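PDB 4FGM: aminopeptidase N family protein from Idiomarina loihiensis L2TR, which binds zinc as a member of the M61 peptidase family and probably removes residues from the amino terminus of peptides as an aminopeptidase. Local coordinates for residues F155-N159 with Y160-I164; H193-T197 with S198-A202; E454-N458 with F459-V463. All coordinates share one frame; numbering follows the deposited sequence.

Contact 1: F155-N159 with Y160-I164; sequences FRADN and YDALI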
# COMPACT_ATOMS: atom_id res chain seq x y z
N PHE A 155 18.70 15.73 13.80
CA PHE A 155 18.06 15.93 12.52
C PHE A 155 17.12 17.13 12.60
O PHE A 155 16.65 17.48 13.68
CB PHE A 155 17.28 14.67 12.11
CG PHE A 155 18.11 13.42 12.10
CD1 PHE A 155 18.38 12.73 13.28
CD2 PHE A 155 18.65 12.94 10.91
CE1 PHE A 155 19.18 11.59 13.28
CE2 PHE A 155 19.45 11.80 10.89
CZ PHE A 155 19.71 11.12 12.08
N ARG A 156 16.85 17.75 11.45
CA ARG A 156 15.97 18.91 11.40
C ARG A 156 14.92 18.82 10.29
O ARG A 156 15.23 18.43 9.16
CB ARG A 156 16.80 20.18 11.20
CG ARG A 156 15.98 21.46 11.13
CD ARG A 156 16.86 22.69 10.93
NE ARG A 156 16.08 23.92 10.77
CZ ARG A 156 15.28 24.17 9.74
NH1 ARG A 156 15.13 23.28 8.76
NH2 ARG A 156 14.60 25.31 9.69
N ALA A 157 13.69 19.16 10.63
CA ALA A 157 12.59 19.17 9.66
C ALA A 157 12.05 20.60 9.63
O ALA A 157 12.04 21.29 10.65
CB ALA A 157 11.50 18.20 10.09
N ASP A 158 11.61 21.06 8.46
CA ASP A 158 11.10 22.42 8.36
C ASP A 158 9.86 22.70 9.21
O ASP A 158 9.62 23.84 9.60
CB ASP A 158 10.81 22.77 6.90
CG ASP A 158 12.07 22.79 6.04
OD1 ASP A 158 13.17 22.97 6.61
OD2 ASP A 158 11.96 22.63 4.81
N ASN A 159 9.09 21.66 9.52
CA ASN A 159 7.88 21.82 10.32
C ASN A 159 7.32 20.46 10.75
O ASN A 159 7.80 19.41 10.29
CB ASN A 159 6.82 22.57 9.51
CG ASN A 159 6.63 21.99 8.13
OD1 ASN A 159 6.39 20.79 7.98
ND2 ASN A 159 6.75 22.84 7.11
N TYR A 160 6.31 20.47 11.61
CA TYR A 160 5.74 19.22 12.09
C TYR A 160 5.32 18.29 10.95
O TYR A 160 5.55 17.08 11.03
CB TYR A 160 4.53 19.49 12.99
CG TYR A 160 4.04 18.24 13.68
CD1 TYR A 160 4.78 17.66 14.72
CD2 TYR A 160 2.86 17.62 13.29
CE1 TYR A 160 4.36 16.49 15.34
CE2 TYR A 160 2.43 16.44 13.91
CZ TYR A 160 3.19 15.88 14.93
OH TYR A 160 2.79 14.71 15.52
N ASP A 161 4.72 18.85 9.91
CA ASP A 161 4.27 18.06 8.77
C ASP A 161 5.42 17.29 8.14
O ASP A 161 5.26 16.14 7.72
CB ASP A 161 3.64 18.96 7.71
CG ASP A 161 3.14 18.17 6.51
OD1 ASP A 161 2.11 17.48 6.64
OD2 ASP A 161 3.80 18.23 5.45
N ALA A 162 6.57 17.93 8.06
CA ALA A 162 7.74 17.29 7.48
C ALA A 162 8.27 16.25 8.47
O ALA A 162 8.62 15.14 8.08
CB ALA A 162 8.82 18.32 7.18
N LEU A 163 8.29 16.61 9.74
CA LEU A 163 8.77 15.71 10.78
C LEU A 163 8.11 14.34 10.73
O LEU A 163 8.78 13.31 10.80
CB LEU A 163 8.52 16.32 12.16
CG LEU A 163 8.88 15.43 13.36
CD1 LEU A 163 10.39 15.33 13.49
CD2 LEU A 163 8.28 16.01 14.63
N ILE A 164 6.79 14.33 10.62
CA ILE A 164 6.06 13.06 10.60
C ILE A 164 6.07 12.36 9.25
O ILE A 164 5.34 11.40 9.03
CB ILE A 164 4.62 13.26 11.09
CG1 ILE A 164 3.86 14.21 10.17
CG2 ILE A 164 4.64 13.81 12.51
CD1 ILE A 164 2.39 14.33 10.52
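The backbone carbonyl oxygen of Asn-159 takes a nearly straight bond from Leu-163 N, with N and O 2.9 Å apart, and a weak second one from Ala-162 N. The side chain of the same residue then caps the helix: Asn-159 OD1 accepts from Ala-162 N at 2.9 Å, with the N-H angle at 145°. Asn-159 is thus the N-cap, its OD1 accepting from the third residue of the helix. Because CG lies between the backbone N and the carbonyl carbon (chi1 50°), OD1 is turned back over the first turn, and a short amide is the right length to fold onto Ala-162 N. A leucine here would probably leave Ala-162 N without its capping oxygen and the first turn less firmly held. Alanine suits the neighbouring places, since the Ala-157 methyl can settle against the turn, its CB 4.0 Å from Ala-162 CB and 3.6 Å from Leu-163 N. On the strand side, Arg-156 NH1 lies 2.9 Å from Asp-158 OD1 in a salt bridge that ties the end of the strand to the turn. Asp-161 OD2 pairs with Arg-240, and the hydroxyl of the buried Tyr-160 bonds to Cys-112 O. Strand 153-157 runs antiparallel to strand 123-127, and Leu-163 of helix 160-163 packs on Cys-123 and Leu-125 of that strand and on Tyr-4 of strand 2-10.

Contact 2: H193-T197 with S198-A202; sequences HYADT and SRITA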
# COMPACT_ATOMS: atom_id res chain seq x y z
N HIS A 193 18.16 -12.09 6.19
CA HIS A 193 17.94 -12.17 4.74
C HIS A 193 19.22 -12.62 4.03
O HIS A 193 20.29 -12.65 4.63
CB HIS A 193 17.56 -10.79 4.21
CG HIS A 193 18.69 -9.82 4.25
ND1 HIS A 193 19.67 -9.78 3.28
CD2 HIS A 193 19.07 -8.92 5.20
CE1 HIS A 193 20.60 -8.91 3.63
NE2 HIS A 193 20.26 -8.38 4.79
N TYR A 194 19.10 -12.95 2.75
CA TYR A 194 20.25 -13.38 1.96
C TYR A 194 20.29 -12.61 0.65
O TYR A 194 20.69 -13.14 -0.38
CB TYR A 194 20.16 -14.88 1.65
CG TYR A 194 19.91 -15.72 2.88
CD1 TYR A 194 18.64 -15.83 3.43
CD2 TYR A 194 20.96 -16.39 3.51
CE1 TYR A 194 18.42 -16.57 4.59
CE2 TYR A 194 20.75 -17.13 4.66
CZ TYR A 194 19.48 -17.22 5.20
OH TYR A 194 19.26 -17.94 6.35
N ALA A 195 19.87 -11.35 0.71
CA ALA A 195 19.81 -10.51 -0.47
C ALA A 195 21.10 -10.21 -1.21
O ALA A 195 22.13 -9.89 -0.61
CB ALA A 195 19.11 -9.19 -0.13
N ASP A 196 21.03 -10.31 -2.53
CA ASP A 196 22.14 -9.98 -3.40
C ASP A 196 21.88 -8.49 -3.64
O ASP A 196 21.22 -8.12 -4.61
CB ASP A 196 22.03 -10.74 -4.72
CG ASP A 196 23.14 -10.40 -5.69
OD1 ASP A 196 23.78 -9.34 -5.50
OD2 ASP A 196 23.37 -11.18 -6.64
N THR A 197 22.37 -7.64 -2.73
CA THR A 197 22.15 -6.20 -2.83
C THR A 197 22.65 -5.53 -4.10
O THR A 197 22.06 -4.55 -4.56
CB THR A 197 22.73 -5.45 -1.62
OG1 THR A 197 24.07 -5.90 -1.39
CG2 THR A 197 21.89 -5.70 -0.39
N SER A 198 23.74 -6.03 -4.68
CA SER A 198 24.25 -5.42 -5.90
C SER A 198 23.23 -5.60 -7.00
O SER A 198 22.91 -4.66 -7.72
CB SER A 198 25.57 -6.07 -6.32
OG SER A 198 26.60 -5.76 -5.41
N ARG A 199 22.70 -6.81 -7.12
CA ARG A 199 21.72 -7.10 -8.16
C ARG A 199 20.41 -6.35 -7.96
O ARG A 199 19.89 -5.75 -8.90
CB ARG A 199 21.48 -8.62 -8.23
CG ARG A 199 20.67 -9.09 -9.41
CD ARG A 199 19.19 -9.11 -9.11
NE ARG A 199 18.42 -9.79 -10.14
CZ ARG A 199 18.52 -11.09 -10.44
NH1 ARG A 199 19.38 -11.87 -9.79
NH2 ARG A 199 17.75 -11.61 -11.39
N ILE A 200 19.87 -6.38 -6.74
CA ILE A 200 18.61 -5.70 -6.44
C ILE A 200 18.77 -4.20 -6.65
O ILE A 200 17.92 -3.52 -7.21
CB ILE A 200 18.16 -5.97 -4.98
CG1 ILE A 200 17.85 -7.45 -4.80
CG2 ILE A 200 16.94 -5.15 -4.63
CD1 ILE A 200 17.63 -7.87 -3.35
N THR A 201 19.90 -3.68 -6.19
CA THR A 201 20.20 -2.27 -6.31
C THR A 201 20.34 -1.87 -7.77
O THR A 201 19.89 -0.79 -8.18
CB THR A 201 21.48 -1.98 -5.50
OG1 THR A 201 21.13 -1.23 -4.33
CG2 THR A 201 22.50 -1.23 -6.32
N ALA A 202 20.94 -2.74 -8.57
CA ALA A 202 21.11 -2.48 -10.00
C ALA A 202 19.73 -2.40 -10.65
O ALA A 202 19.50 -1.55 -11.52
CB ALA A 202 21.93 -3.58 -10.65
O HOH W 1 21.44 -12.26 -7.90
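The carboxylate of Asp-196 and the guanidinium of Arg-199 stand almost perpendicular, their planes 88° apart, and do not touch directly. Arg-199 N approaches Asp-196 OD1 from above the carboxylate plane, N to O 3.2 Å, in a straight N-cap bond. At the guanidinium edge, in its plane, lies a water that accepts from Arg-199 NH1 and donates to Asp-196 OD2, bridging the two charges. Asp-196 reaches the helix start because its CG is anti to the backbone N (chi1 178°), and its negative charge probably suits the positive end of the helix dipole. The CB of Arg-199 rests 3.5 Å from Asp-196 CG. Ahead of the cap, the His-193 ring receives Ala-195 N in its plane, ND1 to N 3.0 Å, which ties the side chain to the backbone two residues on. The first backbone bond of the helix runs from Ile-200 N to Asp-196 O at 3.1 Å, and Ile-200 CD1 meets Ala-195 CB at 3.8 Å, an apolar pair beside Leu-187 and Leu-189. Arg-199 also bonds to Gln-257 O and Tyr-258 O, and Thr-197 OG1 to Glu-176. Helix 197-215 thus starts against strands 174-180 and 183-190, with Ile-200 also packed on Tyr-264 and Phe-267 of helix 262-277.

Contact 3: E454-N458 with F459-V463; sequences ELLQN and FGVMV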
# COMPACT_ATOMS: atom_id res chain seq x y z
N GLU A 454 -12.18 -4.59 -26.54
CA GLU A 454 -12.00 -3.92 -27.82
C GLU A 454 -10.70 -3.12 -27.81
O GLU A 454 -9.89 -3.20 -28.73
CB GLU A 454 -13.20 -3.00 -28.09
CG GLU A 454 -13.20 -2.35 -29.47
CD GLU A 454 -14.52 -1.68 -29.81
OE1 GLU A 454 -15.55 -2.39 -29.86
OE2 GLU A 454 -14.53 -0.45 -30.02
N LEU A 455 -10.51 -2.36 -26.74
CA LEU A 455 -9.32 -1.52 -26.55
C LEU A 455 -8.03 -2.33 -26.67
O LEU A 455 -7.09 -1.90 -27.32
CB LEU A 455 -9.40 -0.86 -25.17
CG LEU A 455 -9.13 0.64 -25.02
CD1 LEU A 455 -9.52 1.39 -26.29
CD2 LEU A 455 -9.93 1.15 -23.84
N LEU A 456 -8.00 -3.50 -26.03
CA LEU A 456 -6.82 -4.37 -26.07
C LEU A 456 -6.64 -5.06 -27.42
O LEU A 456 -5.52 -5.38 -27.82
CB LEU A 456 -6.91 -5.42 -24.96
CG LEU A 456 -6.71 -4.87 -23.54
CD1 LEU A 456 -7.36 -5.78 -22.51
CD2 LEU A 456 -5.22 -4.70 -23.28
N GLN A 457 -7.76 -5.28 -28.10
CA GLN A 457 -7.74 -5.92 -29.40
C GLN A 457 -7.03 -4.98 -30.37
O GLN A 457 -6.27 -5.41 -31.24
CB GLN A 457 -9.17 -6.19 -29.87
CG GLN A 457 -9.34 -7.53 -30.57
CD GLN A 457 -10.79 -7.94 -30.68
OE1 GLN A 457 -11.58 -7.29 -31.37
NE2 GLN A 457 -11.15 -9.02 -30.01
N ASN A 458 -7.27 -3.68 -30.21
CA ASN A 458 -6.65 -2.68 -31.06
C ASN A 458 -5.13 -2.66 -30.91
O ASN A 458 -4.44 -2.03 -31.71
CB ASN A 458 -7.21 -1.29 -30.75
CG ASN A 458 -8.59 -1.08 -31.34
OD1 ASN A 458 -8.82 -1.39 -32.51
ND2 ASN A 458 -9.50 -0.55 -30.54
N PHE A 459 -4.62 -3.33 -29.89
CA PHE A 459 -3.18 -3.38 -29.68
C PHE A 459 -2.66 -4.80 -29.84
O PHE A 459 -1.53 -5.09 -29.47
CB PHE A 459 -2.80 -2.84 -28.30
CG PHE A 459 -2.88 -1.34 -28.21
CD1 PHE A 459 -4.11 -0.70 -28.10
CD2 PHE A 459 -1.73 -0.57 -28.20
CE1 PHE A 459 -4.19 0.69 -28.01
CE2 PHE A 459 -1.79 0.82 -28.11
CZ PHE A 459 -3.02 1.45 -28.01
N GLY A 460 -3.49 -5.67 -30.39
CA GLY A 460 -3.08 -7.04 -30.62
C GLY A 460 -3.12 -7.96 -29.41
O GLY A 460 -2.47 -9.01 -29.41
N VAL A 461 -3.88 -7.57 -28.39
CA VAL A 461 -3.99 -8.39 -27.19
C VAL A 461 -5.33 -9.13 -27.14
O VAL A 461 -6.39 -8.51 -27.16
CB VAL A 461 -3.87 -7.55 -25.91
CG1 VAL A 461 -3.85 -8.48 -24.69
CG2 VAL A 461 -2.61 -6.70 -25.96
N MSE A 462 -5.27 -10.45 -27.06
CA MSE A 462 -6.46 -11.29 -27.00
C MSE A 462 -6.88 -11.56 -25.55
O MSE A 462 -6.03 -11.79 -24.68
CB MSE A 462 -6.19 -12.60 -27.73
CG MSE A 462 -7.18 -13.71 -27.48
SE MSE A 462 -6.74 -15.31 -28.48
CE MSE A 462 -5.15 -15.87 -27.55
N VAL A 463 -8.18 -11.53 -25.29
CA VAL A 463 -8.71 -11.80 -23.95
C VAL A 463 -9.65 -13.00 -23.94
O VAL A 463 -10.67 -13.01 -24.63
CB VAL A 463 -9.50 -10.60 -23.39
CG1 VAL A 463 -10.03 -10.94 -22.00
CG2 VAL A 463 -8.63 -9.36 -23.34
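A Schellman motif ends helix 453-457, with Gly-460 as its C-prime residue, and turns the chain into strand 461-466. Its hydrogen bonds come from the backbone. Val-461 N reaches back to Leu-456 O at 2.8 Å, and Gly-460 N bonds to Gln-457 O at 2.9 Å, the latter also closing a type I turn from Gln-457 to Gly-460. Leu-456 O takes a further bond from Phe-459 N, so two donors grip it from opposite faces of its carbonyl plane; Phe-459 N stands well above that plane, 68° out of it. Glycine suits the C-prime place because a positive phi, here 80°, favours a residue with no CB to crowd the backbone. Apolar packing joins Leu-456 to the strand. Its CB lies 3.8 Å from Val-461 CB, and with CG anti to the carbonyl carbon (chi1 -72°) it sends CD1 to Val-463 CG2 at 3.9 Å, so that one branched chain spans two strand residues whose compact beta-branched shape fits an extended backbone. Around them, Trp-584 touches Leu-456 and Val-461, strand 570-575 pairs antiparallel with strand 461-466, and Leu-389 and Leu-393 of helix 378-394 lie against Phe-459. The aromatic contact is of another kind: the Phe-459 ring meets the backbone of Leu-455 at its edge, with CD1 3.3 Å from Leu-455 O, which lies near the ring plane.

All three contacts are local and lie away from the zinc site. Contacts 1 and 3 are the more buried, with four buried residues each, while contact 2 has two and is nearer the surface. Contacts 1 and 2 each open a helix, whereas contact 3 closes one; the first two therefore use an amide or acidic side chain on the backbone N-H of the third helical residue, and the third relies on backbone bonds and a glycine. No two share a helix or strand. A salt bridge accompanies contact 1, a bridging water contact 2, and leucine and valine packing contact 3. Contacts 1 and 3 have centres about 48 Å apart, on opposite sides of the chain's centre.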